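Local structure of pyroglutatmate porin OpdO (Pseudomonas aeruginosa, 3SZV) at residues F32-D37 against E389-L394; R213-Y218 against S247-F252; W352-D357 against W374-V379. The protein probably acts as a porin of the bacterial outer membrane, a beta-barrel channel from a family of carboxylate channels. All blocks are in the same frame, centred on the assembly; numbering follows the deposited sequence. Where two conformers were deposited one is given.

Interaction 1: residues F32-D37 against E389-L394; sequences FYFNRD and ENRLIL
Arg36 and Glu389 meet across a non-hydrogen-bonded pair of two antiparallel strands, and Arg391 completes a three-residue salt-bridge network. The Arg36 guanidinium lies almost in the plane of the Glu389 carboxylate, the two planes being 14° apart. NE of Arg36 points at OE1 of Glu389 at 2.5 Å, a length short enough to be read with reserve, and NH2 adds a weak bond to the same oxygen. The other oxygen of Glu389, OE2, belongs to Arg391 on its own strand: NE of Arg391 at 2.7 Å and NH2 at 3.0 Å grip it side-on, both from one face of the carboxylate. Each oxygen thus has its own arginine, which probably stabilises the negative charge of this buried acid and offsets the repulsion between two guanidinium groups. OE2 also accepts from Gln301. The glutamate chain is extended, CG anti to the backbone N (chi1 179°), and this carries the carboxylate past the Phe34 ring, whose CE1 comes 3.4 Å from OE1 of Glu389. Phe34 and Arg391 run side by side, with NE of Arg391 at the edge of the ring. Further along this face, Phe32 lies beside Ile393; two conformers were modelled for the phenylalanine, so the details of that packing are doubtful. The reverse face carries Tyr33 beside Leu392 and Asn35 beside Asn390. Water 1 links OD1 of Asn35 with ND2 of Asn390, from which it accepts, while OD1 of Asn390 is held by Trp374 and Asn376. Between the two faces, Tyr33 and Leu392 exchange two backbone bonds, as do Asn35 and Asn390. Strands 24-38 and 387-399, the first and last of the barrel, close it here; strand 49-59 flanks the former and strand 371-381 the latter.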
loop_
_atom_site.group_PDB
_atom_site.type_symbol
_atom_site.label_atom_id
_atom_site.label_comp_id
_atom_site.label_asym_id
_atom_site.label_seq_id
_atom_site.Cartn_x
_atom_site.Cartn_y
_atom_site.Cartn_z
ATOM N N PHE A 32 6.365 4.156 -17.506
ATOM C CA PHE A 32 7.025 4.548 -16.271
ATOM C C PHE A 32 8.485 4.895 -16.525
ATOM O O PHE A 32 9.240 4.078 -17.056
ATOM C CB PHE A 32 6.941 3.396 -15.265
ATOM C CG PHE A 32 7.114 3.817 -13.832
ATOM C CD1 PHE A 32 6.029 3.832 -12.974
ATOM C CD2 PHE A 32 8.355 4.186 -13.340
ATOM C CE1 PHE A 32 6.175 4.208 -11.653
ATOM C CE2 PHE A 32 8.507 4.567 -12.017
ATOM C CZ PHE A 32 7.415 4.578 -11.174
ATOM N N TYR A 33 8.872 6.104 -16.146
ATOM C CA TYR A 33 10.265 6.510 -16.214
ATOM C C TYR A 33 10.763 6.836 -14.814
ATOM O O TYR A 33 10.073 7.491 -14.026
ATOM C CB TYR A 33 10.456 7.711 -17.134
ATOM C CG TYR A 33 11.876 8.219 -17.115
ATOM C CD1 TYR A 33 12.873 7.570 -17.827
ATOM C CD2 TYR A 33 12.221 9.335 -16.366
ATOM C CE1 TYR A 33 14.182 8.028 -17.804
ATOM C CE2 TYR A 33 13.522 9.801 -16.338
ATOM C CZ TYR A 33 14.495 9.144 -17.058
ATOM O OH TYR A 33 15.792 9.609 -17.029
ATOM N N PHE A 34 11.967 6.374 -14.512
ATOM C CA PHE A 34 12.511 6.481 -13.176
ATOM C C PHE A 34 13.971 6.902 -13.280
ATOM O O PHE A 34 14.732 6.331 -14.059
ATOM C CB PHE A 34 12.372 5.111 -12.506
ATOM C CG PHE A 34 12.996 5.016 -11.150
ATOM C CD1 PHE A 34 12.235 5.216 -10.007
ATOM C CD2 PHE A 34 14.339 4.694 -11.011
ATOM C CE1 PHE A 34 12.805 5.115 -8.752
ATOM C CE2 PHE A 34 14.912 4.586 -9.760
ATOM C CZ PHE A 34 14.143 4.799 -8.629
ATOM N N ASN A 35 14.364 7.915 -12.515
ATOM C CA ASN A 35 15.766 8.304 -12.469
ATOM C C ASN A 35 16.201 8.536 -11.034
ATOM O O ASN A 35 15.503 9.208 -10.267
ATOM C CB ASN A 35 16.015 9.556 -13.319
ATOM C CG ASN A 35 17.458 10.011 -13.283
ATOM O OD1 ASN A 35 17.825 10.880 -12.493
ATOM N ND2 ASN A 35 18.285 9.433 -14.148
ATOM N N ARG A 36 17.337 7.951 -10.666
ATOM C CA ARG A 36 17.951 8.210 -9.374
ATOM C C ARG A 36 19.345 8.779 -9.562
ATOM O O ARG A 36 20.189 8.181 -10.232
ATOM C CB ARG A 36 18.022 6.939 -8.526
ATOM C CG ARG A 36 16.745 6.629 -7.781
ATOM C CD ARG A 36 17.001 5.729 -6.579
ATOM N NE ARG A 36 15.806 5.606 -5.750
ATOM C CZ ARG A 36 15.708 4.828 -4.677
ATOM N NH1 ARG A 36 16.739 4.092 -4.286
ATOM N NH2 ARG A 36 14.570 4.786 -3.995
ATOM N N ASP A 37 19.576 9.942 -8.970
ATOM C CA ASP A 37 20.871 10.596 -9.033
ATOM C C ASP A 37 21.450 10.673 -7.628
ATOM O O ASP A 37 20.888 11.326 -6.756
ATOM C CB ASP A 37 20.707 12.000 -9.620
ATOM C CG ASP A 37 22.009 12.776 -9.655
ATOM O OD1 ASP A 37 23.082 12.140 -9.676
ATOM O OD2 ASP A 37 21.958 14.024 -9.667
ATOM N N GLU A 389 15.478 11.824 -6.831
ATOM C CA GLU A 389 14.735 10.866 -7.629
ATOM C C GLU A 389 13.614 11.568 -8.370
ATOM O O GLU A 389 12.891 12.390 -7.802
ATOM C CB GLU A 389 14.165 9.782 -6.713
ATOM C CG GLU A 389 13.339 8.717 -7.409
ATOM C CD GLU A 389 12.811 7.699 -6.422
ATOM O OE1 GLU A 389 13.602 6.865 -5.940
ATOM O OE2 GLU A 389 11.609 7.751 -6.104
ATOM N N ASN A 390 13.473 11.243 -9.646
ATOM C CA ASN A 390 12.321 11.695 -10.405
ATOM C C ASN A 390 11.594 10.493 -10.974
ATOM O O ASN A 390 12.226 9.558 -11.462
ATOM C CB ASN A 390 12.744 12.650 -11.521
ATOM C CG ASN A 390 13.151 14.008 -10.992
ATOM O OD1 ASN A 390 12.311 14.886 -10.795
ATOM N ND2 ASN A 390 14.450 14.192 -10.759
ATOM N N ARG A 391 10.268 10.507 -10.865
ATOM C CA ARG A 391 9.425 9.514 -11.524
ATOM C C ARG A 391 8.473 10.239 -12.451
ATOM O O ARG A 391 7.944 11.301 -12.118
ATOM C CB ARG A 391 8.622 8.696 -10.513
ATOM C CG ARG A 391 9.463 8.000 -9.459
ATOM C CD ARG A 391 8.630 7.146 -8.516
ATOM N NE ARG A 391 9.440 6.680 -7.394
ATOM C CZ ARG A 391 9.150 5.630 -6.630
ATOM N NH1 ARG A 391 8.059 4.909 -6.863
ATOM N NH2 ARG A 391 9.959 5.297 -5.633
ATOM N N LEU A 392 8.264 9.670 -13.630
ATOM C CA LEU A 392 7.260 10.183 -14.539
ATOM C C LEU A 392 6.403 8.999 -14.920
ATOM O O LEU A 392 6.909 8.009 -15.454
ATOM C CB LEU A 392 7.893 10.789 -15.789
ATOM C CG LEU A 392 6.907 11.489 -16.721
ATOM C CD1 LEU A 392 6.149 12.572 -15.960
ATOM C CD2 LEU A 392 7.626 12.072 -17.927
ATOM N N ILE A 393 5.114 9.083 -14.619
ATOM C CA ILE A 393 4.206 7.979 -14.887
ATOM C C ILE A 393 3.058 8.439 -15.771
ATOM O O ILE A 393 2.324 9.368 -15.427
ATOM C CB ILE A 393 3.633 7.389 -13.584
ATOM C CG1 ILE A 393 4.745 7.166 -12.553
ATOM C CG2 ILE A 393 2.877 6.089 -13.869
ATOM C CD1 ILE A 393 4.898 8.298 -11.553
ATOM N N LEU A 394 2.925 7.791 -16.921
ATOM C CA LEU A 394 1.772 7.989 -17.794
ATOM C C LEU A 394 0.867 6.780 -17.631
ATOM O O LEU A 394 1.330 5.634 -17.667
ATOM C CB LEU A 394 2.208 8.125 -19.250
ATOM C CG LEU A 394 2.785 9.458 -19.725
ATOM C CD1 LEU A 394 3.847 9.988 -18.778
ATOM C CD2 LEU A 394 3.348 9.305 -21.131
HETATM O O HOH W 1 16.762 12.425 -10.299
#

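Interaction 2: residues R213-Y218 against S247-F252; sequences RLKDIY and SEDGGF
Arg213 lays its aliphatic CG and CD against the Asp249 carboxylate just ahead of a classic beta bulge, in which Ile217 and Tyr218 both face Leu214 at the turn between barrel strands 205-214 and 218-230. The CD of Arg213 is 3.4 Å from OD1 of Asp249, yet the guanidinium makes no direct bond to the acid; water 2 links its NH1 to OD1, which also has a salt bridge to Arg219. Leu214 O takes the N-H groups of both Ile217 and Tyr218. Past Lys215, Asp216 N donates to the anti lone pair of Asp249 OD2 at 2.8 Å, nearly straight at 169°, so the acid pins the turn by its backbone. Water 3 then ties OD1 of Asp216 to Gly251 N, inside the type II' turn Asp249-Phe252. Ile217 O receives Asp249 N from above the carbonyl plane, while CG2 of Ile217 lies 4.1 Å from the centroid of the Phe252 ring, over its face, in a CH-pi contact. Tyr218 pairs with Glu248. CG of Tyr218 lies between the backbone N and the carbonyl carbon (chi1 72°), which sets the ring with Leu214 CB over one face, and CB of Tyr218 is 3.3 Å from Ser247 O.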
loop_
_atom_site.group_PDB
_atom_site.type_symbol
_atom_site.label_atom_id
_atom_site.label_comp_id
_atom_site.label_asym_id
_atom_site.label_seq_id
_atom_site.Cartn_x
_atom_site.Cartn_y
_atom_site.Cartn_z
ATOM N N ARG A 213 2.005 -12.357 12.368
ATOM C CA ARG A 213 3.259 -13.063 12.543
ATOM C C ARG A 213 3.859 -13.348 11.184
ATOM O O ARG A 213 3.199 -13.930 10.311
ATOM C CB ARG A 213 3.014 -14.385 13.279
ATOM C CG ARG A 213 4.239 -15.282 13.386
ATOM C CD ARG A 213 3.904 -16.643 13.984
ATOM N NE ARG A 213 3.129 -17.465 13.056
ATOM C CZ ARG A 213 2.749 -18.714 13.294
ATOM N NH1 ARG A 213 3.078 -19.308 14.438
ATOM N NH2 ARG A 213 2.040 -19.373 12.384
ATOM N N LEU A 214 5.105 -12.929 10.996
ATOM C CA LEU A 214 5.902 -13.405 9.876
ATOM C C LEU A 214 6.717 -14.563 10.454
ATOM O O LEU A 214 7.715 -14.349 11.170
ATOM C CB LEU A 214 6.783 -12.290 9.332
ATOM C CG LEU A 214 7.569 -12.596 8.055
ATOM C CD1 LEU A 214 6.621 -12.989 6.914
ATOM C CD2 LEU A 214 8.396 -11.402 7.645
ATOM N N LYS A 215 6.249 -15.784 10.213
ATOM C CA LYS A 215 6.741 -16.975 10.902
ATOM C C LYS A 215 8.257 -17.101 10.806
ATOM O O LYS A 215 8.842 -16.952 9.733
ATOM C CB LYS A 215 6.053 -18.226 10.348
ATOM C CG LYS A 215 6.325 -19.480 11.178
ATOM C CD LYS A 215 5.607 -20.706 10.607
ATOM C CE LYS A 215 5.932 -21.955 11.415
ATOM N NZ LYS A 215 5.388 -23.193 10.782
ATOM N N ASP A 216 8.873 -17.350 11.964
ATOM C CA ASP A 216 10.323 -17.511 12.098
ATOM C C ASP A 216 11.106 -16.207 11.986
ATOM O O ASP A 216 12.337 -16.233 11.950
ATOM C CB ASP A 216 10.860 -18.550 11.110
ATOM C CG ASP A 216 10.203 -19.903 11.284
ATOM O OD1 ASP A 216 10.221 -20.438 12.415
ATOM O OD2 ASP A 216 9.645 -20.418 10.291
ATOM N N ILE A 217 10.404 -15.077 11.932
ATOM C CA ILE A 217 11.070 -13.777 11.967
ATOM C C ILE A 217 10.505 -12.888 13.074
ATOM O O ILE A 217 11.185 -12.632 14.061
ATOM C CB ILE A 217 11.043 -13.039 10.615
ATOM C CG1 ILE A 217 11.623 -13.941 9.519
ATOM C CG2 ILE A 217 11.853 -11.746 10.726
ATOM C CD1 ILE A 217 11.611 -13.293 8.127
ATOM N N TYR A 218 9.254 -12.454 12.945
ATOM C CA TYR A 218 8.707 -11.547 13.942
ATOM C C TYR A 218 7.209 -11.718 14.200
ATOM O O TYR A 218 6.475 -12.282 13.376
ATOM C CB TYR A 218 9.021 -10.083 13.581
ATOM C CG TYR A 218 8.238 -9.515 12.403
ATOM C CD1 TYR A 218 6.902 -9.142 12.539
ATOM C CD2 TYR A 218 8.833 -9.346 11.151
ATOM C CE1 TYR A 218 6.177 -8.609 11.462
ATOM C CE2 TYR A 218 8.114 -8.826 10.065
ATOM C CZ TYR A 218 6.793 -8.464 10.230
ATOM O OH TYR A 218 6.103 -7.948 9.152
ATOM N N SER A 247 8.175 -8.193 18.237
ATOM C CA SER A 247 9.196 -8.986 18.900
ATOM C C SER A 247 9.550 -10.144 17.973
ATOM O O SER A 247 8.945 -10.295 16.899
ATOM C CB SER A 247 8.659 -9.499 20.232
ATOM O OG SER A 247 7.605 -10.414 20.021
ATOM N N GLU A 248 10.536 -10.947 18.358
ATOM C CA GLU A 248 10.963 -12.049 17.502
ATOM C C GLU A 248 9.945 -13.197 17.497
ATOM O O GLU A 248 9.138 -13.330 18.423
ATOM C CB GLU A 248 12.355 -12.550 17.897
ATOM C CG GLU A 248 12.382 -13.339 19.191
ATOM C CD GLU A 248 12.404 -12.487 20.456
ATOM O OE1 GLU A 248 12.385 -11.244 20.382
ATOM O OE2 GLU A 248 12.426 -13.092 21.547
ATOM N N ASP A 249 9.982 -14.003 16.438
ATOM C CA ASP A 249 9.195 -15.223 16.381
ATOM C C ASP A 249 10.083 -16.436 16.167
ATOM O O ASP A 249 11.103 -16.362 15.483
ATOM C CB ASP A 249 8.165 -15.177 15.242
ATOM C CG ASP A 249 7.249 -16.386 15.262
ATOM O OD1 ASP A 249 6.466 -16.508 16.233
ATOM O OD2 ASP A 249 7.305 -17.242 14.339
ATOM N N GLY A 250 9.678 -17.560 16.746
ATOM C CA GLY A 250 10.405 -18.801 16.565
ATOM C C GLY A 250 11.844 -18.679 17.033
ATOM O O GLY A 250 12.109 -18.175 18.122
ATOM N N GLY A 251 12.775 -19.111 16.193
ATOM C CA GLY A 251 14.173 -19.140 16.584
ATOM C C GLY A 251 14.938 -17.901 16.161
ATOM O O GLY A 251 16.159 -17.854 16.288
ATOM N N PHE A 252 14.231 -16.894 15.655
ATOM C CA PHE A 252 14.900 -15.685 15.198
ATOM C C PHE A 252 15.583 -14.983 16.366
ATOM O O PHE A 252 15.141 -15.080 17.511
ATOM C CB PHE A 252 13.913 -14.732 14.512
ATOM C CG PHE A 252 14.573 -13.732 13.610
ATOM C CD1 PHE A 252 15.109 -14.133 12.398
ATOM C CD2 PHE A 252 14.676 -12.401 13.973
ATOM C CE1 PHE A 252 15.735 -13.216 11.557
ATOM C CE2 PHE A 252 15.304 -11.482 13.144
ATOM C CZ PHE A 252 15.828 -11.893 11.930
HETATM O O HOH W 2 4.455 -18.278 16.704
HETATM O O HOH W 3 12.502 -20.256 13.808
#

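Interaction 3: residues W352-D357 against W374-V379; sequences WERNTD and WRNATV
Arg354 reaches across to Asn376 and Thr378 with the tip of a chain bent at chi3 (45°), which folds the guanidinium back over the neighbouring strand. NH2 of Arg354 lies 2.7 Å from OD1 of Asn376 and equally near OG1 of Thr378; both bonds are short but poorly aligned, hence weak. The guanidinium is turned only 10° from the Asn376 amide plane, and OD1 meets it at its edge, whereas Thr378 N lies over one face. Trp352 extends this side, its indole running alongside Thr378 with CH2 3.8 Å from the CG2 methyl. On the other face, Glu353 rests its CG on CG2 of Val379 at 3.7 Å. Asn355 turns its amide nitrogen over Ala377, ND2 to CB 3.4 Å, and Asp357 lies beside Arg375 in a loose salt bridge, NE to OD2 3.4 Å, with the two flat groups 84° apart. Water 5 closes that pair by bridging OD1 of Asp357 and NH2 of Arg375. A second shell fixes these groups. Asn355 ND2 gives a nearly straight, in-plane bond to Glu353 OE2, and the two Glu353 oxygens accept from the backbone N atoms of Ile302 and Gly303. Asn355 OD1 is held by Arg334 and by Gln301 N, so this face is fastened to the loop around residues 300-303. Opposite, Thr378 OG1 bonds to Asp388 and Asn376 ND2 to Asn390, while water 4 joins OD1 of Asn376 to OG1 of Thr356, which also hydrogen-bonds to OG of Ser333. Paired backbone bonds between Arg354 and Thr378, and between Thr356 and Asn376, hold the antiparallel strands together. They form the hairpin of strands 346-361 and 371-381, placed in the barrel wall between strand 329-343 and strand 387-399.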
loop_
_atom_site.group_PDB
_atom_site.type_symbol
_atom_site.label_atom_id
_atom_site.label_comp_id
_atom_site.label_asym_id
_atom_site.label_seq_id
_atom_site.Cartn_x
_atom_site.Cartn_y
_atom_site.Cartn_z
ATOM N N TRP A 352 16.516 14.147 6.077
ATOM C CA TRP A 352 15.264 14.762 5.665
ATOM C C TRP A 352 14.933 14.363 4.242
ATOM O O TRP A 352 15.819 13.978 3.465
ATOM C CB TRP A 352 15.292 16.289 5.833
ATOM C CG TRP A 352 16.317 17.032 5.020
ATOM C CD1 TRP A 352 17.548 17.457 5.449
ATOM C CD2 TRP A 352 16.197 17.483 3.661
ATOM N NE1 TRP A 352 18.199 18.125 4.444
ATOM C CE2 TRP A 352 17.392 18.158 3.337
ATOM C CE3 TRP A 352 15.195 17.381 2.687
ATOM C CZ2 TRP A 352 17.617 18.724 2.081
ATOM C CZ3 TRP A 352 15.423 17.944 1.441
ATOM C CH2 TRP A 352 16.622 18.612 1.151
ATOM N N GLU A 353 13.649 14.436 3.916
ATOM C CA GLU A 353 13.186 14.118 2.574
ATOM C C GLU A 353 12.080 15.080 2.175
ATOM O O GLU A 353 11.175 15.355 2.960
ATOM C CB GLU A 353 12.686 12.670 2.503
ATOM C CG GLU A 353 12.117 12.298 1.134
ATOM C CD GLU A 353 11.708 10.833 1.012
ATOM O OE1 GLU A 353 12.152 9.996 1.839
ATOM O OE2 GLU A 353 10.922 10.517 0.087
ATOM N N ARG A 354 12.185 15.605 0.961
ATOM C CA ARG A 354 11.126 16.411 0.381
ATOM C C ARG A 354 10.555 15.679 -0.823
ATOM O O ARG A 354 11.298 15.094 -1.604
ATOM C CB ARG A 354 11.665 17.771 -0.069
ATOM C CG ARG A 354 10.596 18.624 -0.712
ATOM C CD ARG A 354 11.157 19.636 -1.707
ATOM N NE ARG A 354 12.157 19.089 -2.630
ATOM C CZ ARG A 354 11.915 18.218 -3.613
ATOM N NH1 ARG A 354 10.692 17.732 -3.825
ATOM N NH2 ARG A 354 12.916 17.817 -4.388
ATOM N N ASN A 355 9.234 15.716 -0.977
ATOM C CA ASN A 355 8.574 15.159 -2.157
ATOM C C ASN A 355 7.665 16.201 -2.767
ATOM O O ASN A 355 7.026 16.967 -2.043
ATOM C CB ASN A 355 7.632 14.000 -1.808
ATOM C CG ASN A 355 8.311 12.795 -1.179
ATOM O OD1 ASN A 355 7.611 11.919 -0.669
ATOM N ND2 ASN A 355 9.645 12.710 -1.220
ATOM N N THR A 356 7.579 16.222 -4.093
ATOM C CA THR A 356 6.594 17.059 -4.779
ATOM C C THR A 356 5.974 16.256 -5.903
ATOM O O THR A 356 6.691 15.674 -6.717
ATOM C CB THR A 356 7.235 18.322 -5.369
ATOM O OG1 THR A 356 7.837 19.076 -4.315
ATOM C CG2 THR A 356 6.175 19.181 -6.083
ATOM N N ASP A 357 4.640 16.212 -5.939
ATOM C CA ASP A 357 3.911 15.506 -6.987
ATOM C C ASP A 357 3.084 16.507 -7.775
ATOM O O ASP A 357 2.321 17.273 -7.194
ATOM C CB ASP A 357 2.941 14.482 -6.391
ATOM C CG ASP A 357 3.630 13.237 -5.855
ATOM O OD1 ASP A 357 4.873 13.167 -5.889
ATOM O OD2 ASP A 357 2.903 12.334 -5.385
ATOM N N TRP A 374 4.193 13.481 -12.222
ATOM C CA TRP A 374 5.615 13.662 -11.964
ATOM C C TRP A 374 5.838 13.684 -10.454
ATOM O O TRP A 374 5.237 14.481 -9.736
ATOM C CB TRP A 374 6.110 14.964 -12.621
ATOM C CG TRP A 374 7.482 15.408 -12.191
ATOM C CD1 TRP A 374 8.616 14.648 -12.123
ATOM C CD2 TRP A 374 7.863 16.729 -11.781
ATOM N NE1 TRP A 374 9.675 15.410 -11.689
ATOM C CE2 TRP A 374 9.240 16.692 -11.471
ATOM C CE3 TRP A 374 7.173 17.938 -11.641
ATOM C CZ2 TRP A 374 9.939 17.817 -11.031
ATOM C CZ3 TRP A 374 7.866 19.053 -11.203
ATOM C CH2 TRP A 374 9.237 18.984 -10.901
ATOM N N ARG A 375 6.689 12.786 -9.969
ATOM C CA ARG A 375 6.999 12.701 -8.547
ATOM C C ARG A 375 8.484 12.964 -8.347
ATOM O O ARG A 375 9.329 12.207 -8.828
ATOM C CB ARG A 375 6.641 11.317 -7.992
ATOM C CG ARG A 375 5.213 10.878 -8.320
ATOM C CD ARG A 375 4.857 9.560 -7.632
ATOM N NE ARG A 375 4.908 9.702 -6.182
ATOM C CZ ARG A 375 5.242 8.733 -5.331
ATOM N NH1 ARG A 375 5.565 7.519 -5.771
ATOM N NH2 ARG A 375 5.275 8.984 -4.024
ATOM N N ASN A 376 8.806 14.039 -7.640
ATOM C CA ASN A 376 10.186 14.427 -7.446
ATOM C C ASN A 376 10.527 14.333 -5.964
ATOM O O ASN A 376 9.760 14.786 -5.116
ATOM C CB ASN A 376 10.371 15.854 -7.979
ATOM C CG ASN A 376 11.686 16.478 -7.570
ATOM O OD1 ASN A 376 11.713 17.394 -6.747
ATOM N ND2 ASN A 376 12.783 15.999 -8.146
ATOM N N ALA A 377 11.656 13.712 -5.645
ATOM C CA ALA A 377 12.067 13.566 -4.256
ATOM C C ALA A 377 13.542 13.882 -4.079
ATOM O O ALA A 377 14.362 13.632 -4.972
ATOM C CB ALA A 377 11.782 12.166 -3.762
ATOM N N THR A 378 13.860 14.419 -2.911
ATOM C CA THR A 378 15.238 14.698 -2.522
ATOM C C THR A 378 15.420 14.152 -1.119
ATOM O O THR A 378 14.602 14.438 -0.245
ATOM C CB THR A 378 15.477 16.221 -2.477
ATOM O OG1 THR A 378 15.274 16.765 -3.784
ATOM C CG2 THR A 378 16.905 16.544 -2.020
ATOM N N VAL A 379 16.490 13.387 -0.893
ATOM C CA VAL A 379 16.791 12.875 0.434
ATOM C C VAL A 379 18.205 13.292 0.801
ATOM O O VAL A 379 19.115 13.135 -0.013
ATOM C CB VAL A 379 16.742 11.324 0.471
ATOM C CG1 VAL A 379 17.231 10.804 1.818
ATOM C CG2 VAL A 379 15.332 10.808 0.160
HETATM O O HOH W 4 9.970 19.754 -6.086
HETATM O O HOH W 5 5.900 11.770 -3.710
#

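How the interactions relate
Interactions 1 and 3 are adjoining pieces of one barrel wall, their centres 11 Å apart. Strand 387-399 pairs with strand 24-38 on one side and with strand 371-381 on the other: Arg391 N is 2.8 Å from Arg375 O, and Glu389 O is 2.8 Å from Ala377 N, probable hydrogen bonds that run interaction 1 straight into interaction 3. The loop containing Gln301 and Ile302 touches the charged face of each, consistent with that face looking into the channel. Interaction 2 lies at strand ends and turns instead, with centres 36 Å from interaction 1 and 34 Å from interaction 3; nearest atoms are about 20 Å away in both cases. There, a bound C8E detergent molecule touches Arg213.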